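Local coordinates for diol-dehydratase (Roseburia inulinivorans, PDB 5I2A), which probably catalyses the B12-independent dehydration of 1,2-propanediol as a glycyl-radical lyase of the pyruvate formate-lyase-like family, at residues R33-T38 / K118-A123; V50-R55 / D125-G130; F455-R460 / A704-T709; A698-G703 / S826-D831. All coordinates share one frame; numbering follows the deposited sequence.

Contact 1. Residues R33-T38 / K118-A123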
loop_
_atom_site.group_PDB
_atom_site.type_symbol
_atom_site.label_atom_id
_atom_site.label_comp_id
_atom_site.label_asym_id
_atom_site.label_seq_id
_atom_site.Cartn_x
_atom_site.Cartn_y
_atom_site.Cartn_z
ATOM N N ARG A 33 4.332 14.112 22.655
ATOM C CA ARG A 33 3.682 13.378 21.561
ATOM C C ARG A 33 4.700 12.578 20.751
ATOM O O ARG A 33 4.465 11.421 20.416
ATOM C CB ARG A 33 2.914 14.312 20.615
ATOM C CG ARG A 33 2.027 13.551 19.613
ATOM C CD ARG A 33 1.302 14.472 18.617
ATOM N NE ARG A 33 0.543 13.684 17.646
ATOM C CZ ARG A 33 1.089 13.040 16.615
ATOM N NH1 ARG A 33 2.395 13.112 16.397
ATOM N NH2 ARG A 33 0.321 12.346 15.779
ATOM N N ALA A 34 5.820 13.214 20.435
ATOM C CA ALA A 34 6.837 12.578 19.611
ATOM C C ALA A 34 7.385 11.353 20.327
ATOM O O ALA A 34 7.603 10.314 19.715
ATOM C CB ALA A 34 7.947 13.557 19.283
ATOM N N GLU A 35 7.583 11.467 21.637
ATOM C CA GLU A 35 8.036 10.322 22.419
ATOM C C GLU A 35 7.007 9.193 22.406
ATOM O O GLU A 35 7.357 8.028 22.259
ATOM C CB GLU A 35 8.335 10.737 23.863
ATOM C CG GLU A 35 9.579 11.597 23.962
ATOM C CD GLU A 35 9.941 11.965 25.388
ATOM O OE1 GLU A 35 9.048 12.000 26.249
ATOM O OE2 GLU A 35 11.134 12.206 25.637
ATOM N N LEU A 36 5.738 9.538 22.556
ATOM C CA LEU A 36 4.709 8.521 22.645
ATOM C C LEU A 36 4.418 7.833 21.303
ATOM O O LEU A 36 4.177 6.630 21.274
ATOM C CB LEU A 36 3.427 9.115 23.226
ATOM C CG LEU A 36 3.543 9.525 24.705
ATOM C CD1 LEU A 36 2.350 10.374 25.123
ATOM C CD2 LEU A 36 3.688 8.299 25.612
ATOM N N ILE A 37 4.452 8.575 20.201
ATOM C CA ILE A 37 4.203 7.945 18.903
ATOM C C ILE A 37 5.374 7.013 18.560
ATOM O O ILE A 37 5.167 5.914 18.047
ATOM C CB ILE A 37 3.955 8.987 17.785
ATOM C CG1 ILE A 37 3.398 8.298 16.538
ATOM C CG2 ILE A 37 5.205 9.824 17.483
ATOM C CD1 ILE A 37 2.981 9.260 15.445
ATOM N N THR A 38 6.588 7.433 18.897
ATOM C CA THR A 38 7.780 6.619 18.700
ATOM C C THR A 38 7.742 5.344 19.537
ATOM O O THR A 38 8.017 4.262 19.054
ATOM C CB THR A 38 9.034 7.415 19.038
ATOM O OG1 THR A 38 9.163 8.481 18.098
ATOM C CG2 THR A 38 10.277 6.544 18.960
ATOM N N LYS A 118 14.682 19.877 23.375
ATOM C CA LYS A 118 15.561 19.586 22.248
ATOM C C LYS A 118 16.154 18.176 22.348
ATOM O O LYS A 118 16.139 17.416 21.376
ATOM C CB LYS A 118 16.690 20.606 22.151
ATOM C CG LYS A 118 16.252 22.041 21.843
ATOM C CD LYS A 118 17.459 22.967 21.931
ATOM C CE LYS A 118 17.088 24.445 21.865
ATOM N NZ LYS A 118 18.325 25.296 21.905
ATOM N N LYS A 119 16.671 17.829 23.524
ATOM C CA LYS A 119 17.281 16.514 23.711
ATOM C C LYS A 119 16.273 15.393 23.517
ATOM O O LYS A 119 16.577 14.383 22.894
ATOM C CB LYS A 119 17.931 16.396 25.093
ATOM C CG LYS A 119 19.116 17.337 25.302
ATOM C CD LYS A 119 19.908 17.569 24.003
ATOM C CE LYS A 119 20.847 16.397 23.671
ATOM N NZ LYS A 119 21.778 16.708 22.545
ATOM N N ARG A 120 15.076 15.568 24.063
ATOM C CA ARG A 120 14.050 14.556 23.921
ATOM C C ARG A 120 13.591 14.384 22.468
ATOM O O ARG A 120 13.351 13.267 22.029
ATOM C CB ARG A 120 12.869 14.891 24.807
ATOM C CG ARG A 120 13.238 14.921 26.274
ATOM C CD ARG A 120 12.091 14.469 27.116
ATOM N NE ARG A 120 11.244 15.555 27.510
ATOM C CZ ARG A 120 9.935 15.469 27.693
ATOM N NH1 ARG A 120 9.286 14.337 27.477
ATOM N NH2 ARG A 120 9.276 16.541 28.090
ATOM N N LEU A 121 13.477 15.487 21.735
ATOM C CA LEU A 121 13.078 15.419 20.334
ATOM C C LEU A 121 14.149 14.716 19.508
ATOM O O LEU A 121 13.822 13.935 18.626
ATOM C CB LEU A 121 12.794 16.818 19.760
ATOM C CG LEU A 121 11.501 17.468 20.246
ATOM C CD1 LEU A 121 11.303 18.869 19.667
ATOM C CD2 LEU A 121 10.300 16.576 19.927
ATOM N N LEU A 122 15.421 14.972 19.812
ATOM C CA LEU A 122 16.503 14.346 19.058
ATOM C C LEU A 122 16.424 12.832 19.155
ATOM O O LEU A 122 16.563 12.130 18.153
ATOM C CB LEU A 122 17.870 14.823 19.541
ATOM C CG LEU A 122 18.274 16.230 19.109
ATOM C CD1 LEU A 122 19.604 16.631 19.751
ATOM C CD2 LEU A 122 18.363 16.319 17.603
ATOM N N ALA A 123 16.180 12.343 20.365
ATOM C CA ALA A 123 16.111 10.914 20.605
ATOM C C ALA A 123 14.875 10.306 19.955
ATOM O O ALA A 123 14.950 9.247 19.339
ATOM C CB ALA A 123 16.110 10.620 22.108
HETATM O O HOH W 1 12.867 11.289 24.023
#
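Ala34 and Glu35 of helix 32-43 meet Leu121 and Arg120 of helix 115-125 in a partly buried helix-helix contact, about 27 Å (centre to centre) from the middle of the chain. The closest pair of CA atoms, Ala34 CA and Leu121 CA, is 6.9 Å apart, and the small alanine side chain is what occupies this narrow point. Its CB packs on Leu121 CD2 at 3.9 Å; although CB of Leu121 leaves its helix on the far side, the methyl is carried back to the partner. Leu121 also lies on Leu96 of helix 94-97, which extends the apolar patch, and both Ala34 and Leu121 touch the loop residue Thr87. The contact brings together two helices about 80 residues apart, in an N-terminal region of the pyruvate formate-lyase-like fold with no strand between them. Toward solvent the chemistry turns ionic. Arg120 NH1 and Glu35 OE1, 2.7 Å apart, form a salt bridge, but the N-H...O angle of 127° makes its hydrogen bond weak. OE1 comes to the edge of the guanidinium, near its plane, while the carboxylate itself is rotated 62° from that plane. Glu35 arrives extended beyond CG; Arg120 bends at chi2 and again at chi3 (-90°), and the two side chains cross at roughly a right angle. The fit around OE2 is doubtful, because the model places it too near Arg120 CD. A water donates to Arg120 O, 2.9 Å from the water oxygen; the other half of this bridge, to Glu35 OE2, is as uncertain as that oxygen's position.

Contact 2. Residues V50-R55 / D125-G130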
loop_
_atom_site.group_PDB
_atom_site.type_symbol
_atom_site.label_atom_id
_atom_site.label_comp_id
_atom_site.label_asym_id
_atom_site.label_seq_id
_atom_site.Cartn_x
_atom_site.Cartn_y
_atom_site.Cartn_z
ATOM N N VAL A 50 -2.424 0.955 9.281
ATOM C CA VAL A 50 -3.556 1.627 9.878
ATOM C C VAL A 50 -3.760 1.153 11.326
ATOM O O VAL A 50 -4.215 1.920 12.171
ATOM C CB VAL A 50 -4.844 1.443 9.036
ATOM C CG1 VAL A 50 -5.382 0.012 9.113
ATOM C CG2 VAL A 50 -5.899 2.434 9.488
ATOM N N MET A 51 -3.402 -0.099 11.613
ATOM C CA MET A 51 -3.481 -0.613 12.978
ATOM C C MET A 51 -2.407 0.058 13.831
ATOM O O MET A 51 -2.646 0.415 14.987
ATOM C CB MET A 51 -3.321 -2.138 13.012
ATOM C CG MET A 51 -3.331 -2.729 14.426
ATOM S SD MET A 51 -4.805 -2.311 15.389
ATOM C CE MET A 51 -6.101 -3.045 14.381
ATOM N N ARG A 52 -1.235 0.265 13.249
ATOM C CA ARG A 52 -0.177 0.955 13.972
ATOM C C ARG A 52 -0.590 2.395 14.306
ATOM O O ARG A 52 -0.268 2.881 15.392
ATOM C CB ARG A 52 1.125 0.942 13.177
ATOM C CG ARG A 52 1.642 -0.484 12.885
ATOM C CD ARG A 52 2.986 -0.451 12.177
ATOM N NE ARG A 52 4.076 -0.060 13.063
ATOM C CZ ARG A 52 5.273 0.337 12.640
ATOM N NH1 ARG A 52 5.528 0.421 11.342
ATOM N NH2 ARG A 52 6.215 0.660 13.512
ATOM N N LYS A 53 -1.307 3.061 13.395
ATOM C CA LYS A 53 -1.765 4.444 13.643
ATOM C C LYS A 53 -2.786 4.478 14.787
ATOM O O LYS A 53 -2.754 5.371 15.629
ATOM C CB LYS A 53 -2.401 5.074 12.390
ATOM C CG LYS A 53 -1.510 5.185 11.163
ATOM C CD LYS A 53 -0.445 6.220 11.321
ATOM C CE LYS A 53 -1.065 7.614 11.369
ATOM N NZ LYS A 53 -0.049 8.596 11.759
ATOM N N ALA A 54 -3.695 3.504 14.789
ATOM C CA ALA A 54 -4.718 3.395 15.828
ATOM C C ALA A 54 -4.073 3.173 17.183
ATOM O O ALA A 54 -4.426 3.838 18.157
ATOM C CB ALA A 54 -5.694 2.273 15.520
ATOM N N ARG A 55 -3.109 2.254 17.227
ATOM C CA ARG A 55 -2.397 1.949 18.456
ATOM C C ARG A 55 -1.575 3.147 18.932
ATOM O O ARG A 55 -1.472 3.382 20.119
ATOM C CB ARG A 55 -1.487 0.725 18.276
ATOM C CG ARG A 55 -2.250 -0.592 18.118
ATOM C CD ARG A 55 -2.943 -0.996 19.404
ATOM N NE ARG A 55 -3.576 -2.309 19.287
ATOM C CZ ARG A 55 -4.549 -2.737 20.085
ATOM N NH1 ARG A 55 -5.001 -1.950 21.055
ATOM N NH2 ARG A 55 -5.072 -3.946 19.911
ATOM N N ASP A 125 13.016 11.623 17.446
ATOM C CA ASP A 125 12.990 11.824 15.999
ATOM C C ASP A 125 13.834 10.792 15.239
ATOM O O ASP A 125 13.530 10.459 14.094
ATOM C CB ASP A 125 13.509 13.210 15.617
ATOM C CG ASP A 125 12.584 14.350 16.030
ATOM O OD1 ASP A 125 11.409 14.129 16.361
ATOM O OD2 ASP A 125 13.066 15.494 16.009
ATOM N N ALA A 126 14.915 10.323 15.861
ATOM C CA ALA A 126 15.859 9.455 15.173
ATOM C C ALA A 126 15.160 8.228 14.604
ATOM O O ALA A 126 15.536 7.725 13.562
ATOM C CB ALA A 126 16.996 9.036 16.109
ATOM N N TYR A 127 14.131 7.770 15.299
ATOM C CA TYR A 127 13.336 6.646 14.850
ATOM C C TYR A 127 12.653 6.884 13.497
ATOM O O TYR A 127 12.456 5.946 12.727
ATOM C CB TYR A 127 12.266 6.308 15.889
ATOM C CG TYR A 127 11.409 5.137 15.461
ATOM C CD1 TYR A 127 11.889 3.832 15.547
ATOM C CD2 TYR A 127 10.141 5.336 14.944
ATOM C CE1 TYR A 127 11.116 2.759 15.144
ATOM C CE2 TYR A 127 9.368 4.282 14.534
ATOM C CZ TYR A 127 9.858 2.993 14.645
ATOM O OH TYR A 127 9.073 1.952 14.252
ATOM N N TRP A 128 12.287 8.137 13.229
ATOM C CA TRP A 128 11.445 8.467 12.083
ATOM C C TRP A 128 12.243 8.719 10.818
ATOM O O TRP A 128 11.670 8.873 9.744
ATOM C CB TRP A 128 10.538 9.670 12.421
ATOM C CG TRP A 128 9.521 9.211 13.404
ATOM C CD1 TRP A 128 9.598 9.295 14.769
ATOM C CD2 TRP A 128 8.311 8.499 13.113
ATOM N NE1 TRP A 128 8.505 8.700 15.335
ATOM C CE2 TRP A 128 7.698 8.201 14.341
ATOM C CE3 TRP A 128 7.682 8.093 11.928
ATOM C CZ2 TRP A 128 6.491 7.521 14.426
ATOM C CZ3 TRP A 128 6.485 7.423 12.011
ATOM C CH2 TRP A 128 5.897 7.143 13.255
ATOM N N LYS A 129 13.567 8.733 10.944
ATOM C CA LYS A 129 14.434 8.854 9.776
ATOM C C LYS A 129 14.113 7.732 8.793
ATOM O O LYS A 129 14.113 6.574 9.159
ATOM C CB LYS A 129 15.905 8.805 10.181
ATOM C CG LYS A 129 16.871 8.896 9.015
ATOM C CD LYS A 129 16.738 10.228 8.308
ATOM C CE LYS A 129 17.860 10.427 7.286
ATOM N NZ LYS A 129 17.775 11.761 6.623
ATOM N N GLY A 130 13.810 8.087 7.552
ATOM C CA GLY A 130 13.408 7.096 6.573
ATOM C C GLY A 130 12.003 6.529 6.751
ATOM O O GLY A 130 11.659 5.547 6.110
HETATM O O HOH W 2 8.252 1.181 11.090
#
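Arg52 and Tyr127 make the whole of this surface contact, each giving up 24 Å² to the other. The motif is a helix meeting a loop: Arg52 projects from helix 49-63, Tyr127 from the turn between helices 115-125 and 133-139, both near the start of the pyruvate formate-lyase-like chain. The side chains approach from opposite directions and meet at their polar ends, where Arg52 NH2 lies 3.2 Å from Tyr127 OH. With an N-H...O angle of 134° the hydrogen bond is weak. The hydroxyl oxygen sits at the guanidinium edge, in its plane, yet the phenol ring and the guanidinium stand almost perpendicular, 87° apart, which excludes stacking. A bend at chi3 (73°) turns the otherwise extended arginine chain at its end.

Stronger partners for both groups lie nearby. Arg52 NH2 also bonds to Phe41 O and NE to Thr44 OG1, while Tyr127 OH bonds to Glu45 OE2; the arginine therefore grips the end of helix 32-43 and the linker beyond it, and the tyrosine meets it there. These extra bonds hold the guanidinium's rotation more firmly than Tyr127 alone could. On the loop side, the tyrosine ring lies against Trp128: Tyr127 CD2 stands 3.7 Å above the plane of the Trp128 ring, displaced toward its rim. Tyr127 also packs on Thr38 and Phe41 of helix 32-43, and Lys131 adds a cation-pi contact. A water adds a loose second path, accepting from Arg52 NH1 at 2.8 Å from its oxygen and donating weakly to Tyr127 OH at 3.4 Å.

Contact 3. Residues F455-R460 / A704-T709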
loop_
_atom_site.group_PDB
_atom_site.type_symbol
_atom_site.label_atom_id
_atom_site.label_comp_id
_atom_site.label_asym_id
_atom_site.label_seq_id
_atom_site.Cartn_x
_atom_site.Cartn_y
_atom_site.Cartn_z
ATOM N N PHE A 455 0.389 26.356 -3.072
ATOM C CA PHE A 455 0.376 27.748 -3.472
ATOM C C PHE A 455 1.065 27.850 -4.836
ATOM O O PHE A 455 2.225 27.445 -4.974
ATOM C CB PHE A 455 1.110 28.612 -2.445
ATOM C CG PHE A 455 0.486 28.625 -1.065
ATOM C CD1 PHE A 455 -0.882 28.530 -0.893
ATOM C CD2 PHE A 455 1.288 28.774 0.063
ATOM C CE1 PHE A 455 -1.453 28.572 0.378
ATOM C CE2 PHE A 455 0.729 28.809 1.344
ATOM C CZ PHE A 455 -0.642 28.708 1.500
ATOM N N PHE A 456 0.368 28.394 -5.825
ATOM C CA PHE A 456 0.900 28.520 -7.176
ATOM C C PHE A 456 1.045 29.990 -7.552
ATOM O O PHE A 456 0.069 30.745 -7.517
ATOM C CB PHE A 456 -0.014 27.810 -8.185
ATOM C CG PHE A 456 0.514 27.789 -9.605
ATOM C CD1 PHE A 456 0.322 28.875 -10.458
ATOM C CD2 PHE A 456 1.171 26.666 -10.096
ATOM C CE1 PHE A 456 0.781 28.837 -11.780
ATOM C CE2 PHE A 456 1.641 26.621 -11.420
ATOM C CZ PHE A 456 1.444 27.708 -12.259
ATOM N N ASN A 457 2.255 30.378 -7.943
ATOM C CA ASN A 457 2.540 31.767 -8.299
ATOM C C ASN A 457 2.293 31.999 -9.793
ATOM O O ASN A 457 3.115 31.616 -10.619
ATOM C CB ASN A 457 3.993 32.118 -7.926
ATOM C CG ASN A 457 4.302 33.607 -8.074
ATOM O OD1 ASN A 457 3.644 34.318 -8.832
ATOM N ND2 ASN A 457 5.303 34.081 -7.330
ATOM N N MET A 458 1.176 32.632 -10.132
ATOM C CA MET A 458 0.828 32.838 -11.536
ATOM C C MET A 458 1.752 33.853 -12.214
ATOM O O MET A 458 1.780 33.926 -13.433
ATOM C CB MET A 458 -0.640 33.286 -11.690
ATOM C CG MET A 458 -1.668 32.316 -11.074
ATOM S SD MET A 458 -3.357 32.966 -11.089
ATOM C CE MET A 458 -3.521 33.363 -12.814
ATOM N N CYS A 459 2.518 34.614 -11.436
ATOM C CA CYS A 459 3.492 35.533 -12.028
ATOM C C CYS A 459 4.773 34.845 -12.527
ATOM O O CYS A 459 5.473 35.386 -13.388
ATOM C CB CYS A 459 3.880 36.626 -11.020
ATOM S SG CYS A 459 2.550 37.742 -10.596
ATOM N N ARG A 460 5.121 33.688 -11.967
ATOM C CA ARG A 460 6.383 33.077 -12.381
ATOM C C ARG A 460 6.324 32.565 -13.840
ATOM O O ARG A 460 7.269 32.796 -14.588
ATOM C CB ARG A 460 6.808 31.981 -11.403
ATOM C CG ARG A 460 7.210 32.538 -10.017
ATOM C CD ARG A 460 8.718 32.336 -9.729
ATOM N NE ARG A 460 9.502 33.190 -10.586
ATOM C CZ ARG A 460 10.731 32.963 -11.024
ATOM N NH1 ARG A 460 11.412 31.870 -10.694
ATOM N NH2 ARG A 460 11.279 33.872 -11.813
ATOM N N ALA A 704 8.200 37.868 -2.844
ATOM C CA ALA A 704 9.635 37.969 -2.607
ATOM C C ALA A 704 10.429 37.075 -3.568
ATOM O O ALA A 704 11.627 37.243 -3.713
ATOM C CB ALA A 704 9.965 37.619 -1.150
ATOM N N GLN A 705 9.751 36.143 -4.235
ATOM C CA GLN A 705 10.403 35.212 -5.154
ATOM C C GLN A 705 10.176 35.629 -6.594
ATOM O O GLN A 705 10.523 34.924 -7.535
ATOM C CB GLN A 705 9.881 33.786 -4.927
ATOM C CG GLN A 705 10.289 33.223 -3.576
ATOM C CD GLN A 705 9.490 31.996 -3.190
ATOM O OE1 GLN A 705 8.417 31.738 -3.729
ATOM N NE2 GLN A 705 10.023 31.227 -2.267
ATOM N N THR A 706 9.571 36.791 -6.748
ATOM C CA THR A 706 9.101 37.242 -8.039
ATOM C C THR A 706 9.816 38.519 -8.419
ATOM O O THR A 706 9.808 39.478 -7.643
ATOM C CB THR A 706 7.586 37.490 -8.001
ATOM O OG1 THR A 706 6.936 36.312 -7.509
ATOM C CG2 THR A 706 7.048 37.871 -9.370
ATOM N N GLY A 707 10.422 38.542 -9.600
ATOM C CA GLY A 707 11.008 39.778 -10.106
ATOM C C GLY A 707 9.969 40.864 -10.378
ATOM O O GLY A 707 8.758 40.673 -10.185
ATOM N N ALA A 708 10.440 42.015 -10.830
ATOM C CA ALA A 708 9.542 43.102 -11.210
ATOM C C ALA A 708 8.593 42.663 -12.323
ATOM O O ALA A 708 8.972 41.884 -13.195
ATOM C CB ALA A 708 10.338 44.311 -11.649
ATOM N N THR A 709 7.368 43.175 -12.307
ATOM C CA THR A 709 6.390 42.789 -13.322
ATOM C C THR A 709 5.861 44.009 -14.089
ATOM O O THR A 709 5.941 45.129 -13.597
ATOM C CB THR A 709 5.228 41.995 -12.682
ATOM O OG1 THR A 709 4.815 42.637 -11.473
ATOM C CG2 THR A 709 5.708 40.584 -12.349
HETATM O O HOH W 3 6.829 32.008 -5.960
#
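Arg460 and Thr706 bring the two backbones closest, with their CA atoms 6.6 Å apart. Segment 455-460 is a strand-to-helix corner of the pyruvate formate-lyase-like fold: strand 454-457 of a mixed sheet ends at Asn457, and helix 459-467 begins just beyond it, whereas 704-709 is irregular chain following the short helix 699-703. The corner carries a capping bond, in which Asn457 OD1 accepts from Cys459 N at 2.9 Å, the donor tilted 24° from the carbonyl plane. A backbone bond from Arg460 N to Asn457 O closes the same turn.

Asn457 reaches across with the other end of its amide. Its CG lies opposite the backbone N about chi1, which sends ND2 to Thr706 OG1 at 2.8 Å; the N-H...O angle is 146°, and the oxygen is only 15° out of the amide plane. A water accepts from the same nitrogen, 2.9 Å from Asn457 ND2, and donates to Gln705 OE1. The amide is thus tied through both its oxygen and its nitrogen, which should fix its flip and rotation in a buried setting. Thr706 OG1 has a second partner in Leu702 O, one turn back, so the hydroxyl joins the strand end to the end of helix 699-703.

The threonine's methyl works separately: Thr706 CG2 packs against Cys459 CB at 3.8 Å. Arg460 spends its charged end elsewhere, NH1 on His151 O and NH2 on Glu463, and meets this loop through a face of its guanidinium. Gln705 O rests 3.6 Å above that plane, offset toward the rim and 3.7 Å from Arg460 NE.

Contact 4. Residues A698-G703 / S826-D831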
loop_
_atom_site.group_PDB
_atom_site.type_symbol
_atom_site.label_atom_id
_atom_site.label_comp_id
_atom_site.label_asym_id
_atom_site.label_seq_id
_atom_site.Cartn_x
_atom_site.Cartn_y
_atom_site.Cartn_z
ATOM N N ALA A 698 0.674 34.119 2.173
ATOM C CA ALA A 698 1.779 33.686 1.317
ATOM C C ALA A 698 2.043 34.584 0.122
ATOM O O ALA A 698 3.010 34.364 -0.617
ATOM C CB ALA A 698 1.534 32.254 0.836
ATOM N N ASN A 699 1.200 35.596 -0.080
ATOM C CA ASN A 699 1.426 36.525 -1.173
ATOM C C ASN A 699 2.683 37.360 -0.895
ATOM O O ASN A 699 3.331 37.816 -1.817
ATOM C CB ASN A 699 0.221 37.431 -1.398
ATOM C CG ASN A 699 -0.079 38.304 -0.190
ATOM O OD1 ASN A 699 -0.243 37.810 0.917
ATOM N ND2 ASN A 699 -0.115 39.605 -0.399
ATOM N N VAL A 700 3.043 37.515 0.373
ATOM C CA VAL A 700 4.280 38.224 0.713
ATOM C C VAL A 700 5.533 37.378 0.374
ATOM O O VAL A 700 6.342 37.816 -0.426
ATOM C CB VAL A 700 4.262 38.662 2.196
ATOM C CG1 VAL A 700 5.617 39.210 2.622
ATOM C CG2 VAL A 700 3.134 39.680 2.405
ATOM N N PRO A 701 5.674 36.147 0.926
ATOM C CA PRO A 701 6.852 35.394 0.465
ATOM C C PRO A 701 6.843 35.012 -1.027
ATOM O O PRO A 701 7.921 34.952 -1.616
ATOM C CB PRO A 701 6.838 34.129 1.340
ATOM C CG PRO A 701 5.418 34.002 1.832
ATOM C CD PRO A 701 4.964 35.437 2.010
ATOM N N LEU A 702 5.684 34.781 -1.639
ATOM C CA LEU A 702 5.696 34.456 -3.066
ATOM C C LEU A 702 6.150 35.666 -3.876
ATOM O O LEU A 702 6.931 35.534 -4.823
ATOM C CB LEU A 702 4.324 33.966 -3.549
ATOM C CG LEU A 702 4.167 32.439 -3.608
ATOM C CD1 LEU A 702 4.432 31.786 -2.249
ATOM C CD2 LEU A 702 2.770 32.050 -4.136
ATOM N N GLY A 703 5.681 36.846 -3.490
ATOM C CA GLY A 703 6.141 38.070 -4.121
ATOM C C GLY A 703 7.647 38.291 -3.976
ATOM O O GLY A 703 8.294 38.826 -4.877
ATOM N N SER A 826 5.008 39.788 11.344
ATOM C CA SER A 826 6.299 40.371 10.994
ATOM C C SER A 826 6.109 41.704 10.294
ATOM O O SER A 826 5.034 41.990 9.765
ATOM C CB SER A 826 7.096 39.435 10.080
ATOM O OG SER A 826 6.556 39.456 8.769
ATOM N N LYS A 827 7.169 42.508 10.264
ATOM C CA LYS A 827 7.104 43.813 9.618
ATOM C C LYS A 827 6.668 43.730 8.152
ATOM O O LYS A 827 5.870 44.548 7.687
ATOM C CB LYS A 827 8.456 44.525 9.700
ATOM C CG LYS A 827 8.426 45.869 9.007
ATOM C CD LYS A 827 9.764 46.587 9.046
ATOM C CE LYS A 827 9.763 47.748 8.049
ATOM N NZ LYS A 827 8.538 48.601 8.206
ATOM N N SER A 828 7.196 42.760 7.414
ATOM C CA SER A 828 6.856 42.674 5.997
ATOM C C SER A 828 5.359 42.366 5.795
ATOM O O SER A 828 4.725 42.892 4.882
ATOM C CB SER A 828 7.738 41.635 5.289
ATOM O OG SER A 828 7.536 40.337 5.817
ATOM N N LEU A 829 4.785 41.529 6.646
ATOM C CA LEU A 829 3.357 41.227 6.521
ATOM C C LEU A 829 2.515 42.415 6.996
ATOM O O LEU A 829 1.539 42.784 6.359
ATOM C CB LEU A 829 3.001 39.956 7.296
ATOM C CG LEU A 829 1.523 39.550 7.289
ATOM C CD1 LEU A 829 0.978 39.435 5.874
ATOM C CD2 LEU A 829 1.368 38.238 8.023
ATOM N N GLN A 830 2.910 43.015 8.117
ATOM C CA GLN A 830 2.266 44.246 8.580
ATOM C C GLN A 830 2.264 45.312 7.493
ATOM O O GLN A 830 1.248 45.949 7.252
ATOM C CB GLN A 830 2.969 44.804 9.816
ATOM C CG GLN A 830 2.829 43.982 11.090
ATOM C CD GLN A 830 3.578 44.638 12.242
ATOM O OE1 GLN A 830 4.438 45.481 12.013
ATOM N NE2 GLN A 830 3.263 44.251 13.473
ATOM N N ASP A 831 3.408 45.507 6.840
ATOM C CA ASP A 831 3.495 46.503 5.774
ATOM C C ASP A 831 2.547 46.188 4.617
ATOM O O ASP A 831 1.980 47.093 4.025
ATOM C CB ASP A 831 4.920 46.617 5.228
ATOM C CG ASP A 831 5.888 47.264 6.219
ATOM O OD1 ASP A 831 5.438 47.832 7.239
ATOM O OD2 ASP A 831 7.103 47.220 5.947
#
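At Val700 a chi1 of 171° swings CG1 opposite the backbone N and leaves CG2 opposite the carbonyl carbon, so the two methyls fork toward two different residues of helix 827-835. CG1 comes to 3.9 Å from Ser828 OG, whose chi1 of 62° places the hydroxyl between its own backbone N and carbonyl carbon; this is a van der Waals meeting of a methyl with an oxygen. The other branch, Val700 CG2, approaches Leu829 CD1 at 4.1 Å. There the leucine side chain crosses the valine at about a right angle. Val700 CA and Leu829 CA, the closest CA pair, are 6.6 Å apart. Val700 alone accounts for 60 of the 116 Å² buried, one side chain set against the first turn of the facing helix.

Ser826 occupies the N-cap of that helix. Lys827 and Asp831, four residues apart along it, form a salt bridge, with NZ 3.0 Å from Asp831 OD2 on the syn lone pair of that oxygen. Gln802 supplies a further partner to Asp831. A polar link between the two helices runs beside the apolar one, from Asn699 ND2 to Asp832 OD2; Val719 O, outside the pair, is a second partner of the same nitrogen.

Helix 827-835, the last of the chain, follows strands 812-814 and 819-821, which flank Gly817, the predicted site of the glycyl radical. The short helix 699-703 and Ala698 just before it lie against the mixed sheet: Ala698 rests on Phe455 of strand 454-457 and Phe556 of strand 548-556, and Leu702 touches Asn457 and Phe556 of the same two strands.

The four contacts fall into two well-separated neighbourhoods. Contact 1 joins helices 32-43 and 115-125; contact 2 joins helix 49-63 to the loop after helix 115-125. Helix 32-43 lies between them, touched by Tyr127 and Trp128, with Trp128 NE1 2.8 Å from Thr38 OG1 in a probable hydrogen bond. In the other neighbourhood, segment 704-709 of contact 3 runs straight on from 698-703 of contact 4, and Phe455 packs on Ala698 just ahead of helix 699-703. Contact 2 lies at the surface, contact 3 is buried, and contacts 1 and 4 are intermediate. Contact 1 pairs a salt bridge of weak bond geometry with apolar packing, contact 2 has only a weak arginine-phenol bond, contact 3 a well-formed amide-hydroxyl bond, and contact 4 relies on methyl packing.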